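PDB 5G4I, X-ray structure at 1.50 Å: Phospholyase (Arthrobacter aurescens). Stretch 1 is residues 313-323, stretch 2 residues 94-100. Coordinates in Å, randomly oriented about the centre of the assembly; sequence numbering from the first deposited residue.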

# COMPACT_ATOMS: atom_id res chain seq x y z
N ALA A 313 7.95 -2.75 -1.68
CA ALA A 313 7.85 -2.75 -3.14
C ALA A 313 9.03 -3.42 -3.80
O ALA A 313 10.21 -3.18 -3.38
CB ALA A 313 7.74 -1.33 -3.65
N GLY A 314 8.77 -4.26 -4.82
CA GLY A 314 9.93 -4.88 -5.50
C GLY A 314 10.70 -5.91 -4.76
O GLY A 314 11.85 -6.23 -5.11
N ASN A 315 10.16 -6.38 -3.64
CA ASN A 315 10.79 -7.52 -3.00
C ASN A 315 10.79 -8.73 -3.96
O ASN A 315 10.00 -8.79 -4.91
CB ASN A 315 10.09 -7.82 -1.64
CG ASN A 315 8.71 -8.49 -1.78
OD1 ASN A 315 8.57 -9.64 -2.17
ND2 ASN A 315 7.65 -7.75 -1.46
N PRO A 316 11.68 -9.76 -3.76
CA PRO A 316 11.80 -10.81 -4.69
C PRO A 316 10.53 -11.71 -4.86
O PRO A 316 10.31 -12.28 -5.92
CB PRO A 316 12.96 -11.69 -4.10
CG PRO A 316 13.73 -10.75 -3.23
CD PRO A 316 12.72 -9.80 -2.70
N VAL A 317 9.75 -11.87 -3.75
CA VAL A 317 8.55 -12.70 -3.78
C VAL A 317 7.37 -12.06 -4.59
O VAL A 317 6.77 -12.67 -5.48
CB VAL A 317 8.13 -13.11 -2.36
CG1 VAL A 317 6.79 -13.81 -2.39
CG2 VAL A 317 9.19 -14.01 -1.77
N SER A 318 7.13 -10.75 -4.35
CA SER A 318 6.25 -9.96 -5.21
C SER A 318 6.69 -10.00 -6.69
O SER A 318 5.83 -10.18 -7.57
CB SER A 318 6.20 -8.50 -4.72
OG SER A 318 5.53 -8.40 -3.45
N SER A 319 7.99 -9.86 -6.92
CA SER A 319 8.52 -9.92 -8.30
C SER A 319 8.27 -11.28 -8.92
O SER A 319 7.90 -11.37 -10.11
CB SER A 319 10.00 -9.56 -8.28
OG SER A 319 10.25 -8.24 -7.74
N ALA A 320 8.49 -12.37 -8.17
CA ALA A 320 8.22 -13.76 -8.66
C ALA A 320 6.74 -13.92 -9.04
O ALA A 320 6.38 -14.53 -10.07
CB ALA A 320 8.70 -14.80 -7.63
N ALA A 321 5.81 -13.42 -8.17
CA ALA A 321 4.38 -13.44 -8.44
C ALA A 321 4.00 -12.71 -9.76
O ALA A 321 3.29 -13.26 -10.64
CB ALA A 321 3.62 -12.82 -7.31
N GLY A 322 4.55 -11.48 -9.89
CA GLY A 322 4.22 -10.72 -11.10
C GLY A 322 4.81 -11.34 -12.39
O GLY A 322 4.13 -11.34 -13.44
N LEU A 323 6.03 -11.92 -12.28
CA LEU A 323 6.63 -12.59 -13.46
C LEU A 323 5.78 -13.81 -13.85
O LEU A 323 5.56 -14.06 -15.05
CB LEU A 323 8.07 -13.00 -13.13
CG LEU A 323 9.19 -12.02 -13.31
CD1 LEU A 323 10.41 -12.53 -12.48
CD2 LEU A 323 9.47 -11.91 -14.86
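Stretch 2 94-100: SRVVEYA

Stretch 2 is helical, with phi/psi near -65/-40 and i to i+4 bonds such as Tyr-99 N to Arg-95 O at 2.9 Å. It runs in the same general direction as helix 316-323: the axes cross at 32° and approach to 8.2 Å. The register follows from the nearest CA pairs, Pro-316 CA to Arg-95 CA at 5.4 Å, Ser-319 CA to Val-96 CA at 5.3 Å and Leu-323 CA to Tyr-99 CA at 5.5 Å.

Packing dominates, since no direct hydrogen bond crosses the interface. The Arg-95 side chain, all m through chi3, is a knob among Pro-316, Ser-319, Ala-320 and Leu-323; Ala-320 CB lies 3.6 Å from its NH1, and Ala-320 CA covers one guanidinium face. Its NE is held within stretch 2 by a salt bridge to Glu-98 OE1 (3.1 Å). Ser-319 OG, bonded to Asn-315 O at 2.9 Å, comes within 3.3 Å of Val-96 CA.

Tyr-99 (chi1 t) makes a CH-pi contact, its ring centroid 4.0 Å from Gly-322 CA and 30° off the normal. An ideal CB on Gly-322 would fall 2.4 Å from Tyr-99 CZ, a clash. Leu-323 CG adds apolar contact with Tyr-99 CB at 3.7 Å.

Two waters bridge the helices: one links Tyr-99 OH (2.7 Å) to Gly-322 O (2.9 Å), the other Ala-320 O (2.8 Å) to Arg-95 NH2 (3.1 Å, weak).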

# COMPACT_ATOMS: atom_id res chain seq x y z
N SER A 94 18.31 -10.24 -8.46
CA SER A 94 17.94 -10.30 -9.87
C SER A 94 16.42 -10.30 -10.13
O SER A 94 15.97 -9.91 -11.23
CB SER A 94 18.56 -11.49 -10.63
OG SER A 94 18.05 -12.67 -10.18
N ARG A 95 15.60 -10.82 -9.21
CA ARG A 95 14.17 -11.03 -9.53
C ARG A 95 13.42 -9.73 -9.86
O ARG A 95 12.61 -9.71 -10.84
CB ARG A 95 13.37 -11.79 -8.42
CG ARG A 95 13.97 -13.11 -7.93
CD ARG A 95 14.30 -14.16 -8.97
NE ARG A 95 13.24 -14.47 -9.90
CZ ARG A 95 12.24 -15.34 -9.70
NH1 ARG A 95 12.05 -15.89 -8.51
NH2 ARG A 95 11.33 -15.61 -10.65
N VAL A 96 13.66 -8.66 -9.09
CA VAL A 96 13.00 -7.38 -9.39
C VAL A 96 13.39 -6.81 -10.77
O VAL A 96 12.57 -6.21 -11.47
CB VAL A 96 13.17 -6.31 -8.27
CG1 VAL A 96 14.63 -5.92 -8.08
CG2 VAL A 96 12.24 -5.11 -8.52
N VAL A 97 14.67 -7.04 -11.12
CA VAL A 97 15.13 -6.54 -12.43
C VAL A 97 14.49 -7.33 -13.57
O VAL A 97 14.06 -6.77 -14.59
CB VAL A 97 16.69 -6.56 -12.48
CG1 VAL A 97 17.20 -6.06 -13.86
CG2 VAL A 97 17.20 -5.62 -11.43
N GLU A 98 14.46 -8.66 -13.43
CA GLU A 98 13.81 -9.52 -14.39
C GLU A 98 12.32 -9.13 -14.59
O GLU A 98 11.80 -9.03 -15.71
CB GLU A 98 13.86 -10.99 -13.98
CG GLU A 98 15.25 -11.56 -13.99
CD GLU A 98 15.41 -12.83 -13.11
OE1 GLU A 98 14.37 -13.44 -12.61
OE2 GLU A 98 16.63 -13.21 -12.95
N TYR A 99 11.63 -8.91 -13.46
CA TYR A 99 10.22 -8.48 -13.57
C TYR A 99 10.07 -7.08 -14.21
O TYR A 99 9.19 -6.95 -15.07
CB TYR A 99 9.53 -8.50 -12.17
CG TYR A 99 8.06 -8.15 -12.23
CD1 TYR A 99 7.18 -8.69 -13.17
CD2 TYR A 99 7.55 -7.24 -11.35
CE1 TYR A 99 5.84 -8.31 -13.27
CE2 TYR A 99 6.15 -6.92 -11.34
CZ TYR A 99 5.33 -7.46 -12.33
OH TYR A 99 3.96 -7.11 -12.40
N ALA A 100 10.89 -6.11 -13.82
CA ALA A 100 10.83 -4.79 -14.42
C ALA A 100 11.07 -4.87 -15.94
O ALA A 100 10.37 -4.22 -16.71
CB ALA A 100 11.86 -3.84 -13.77
O HOH W 1 8.31 -16.19 -11.28
O HOH W 2 2.42 -9.01 -13.57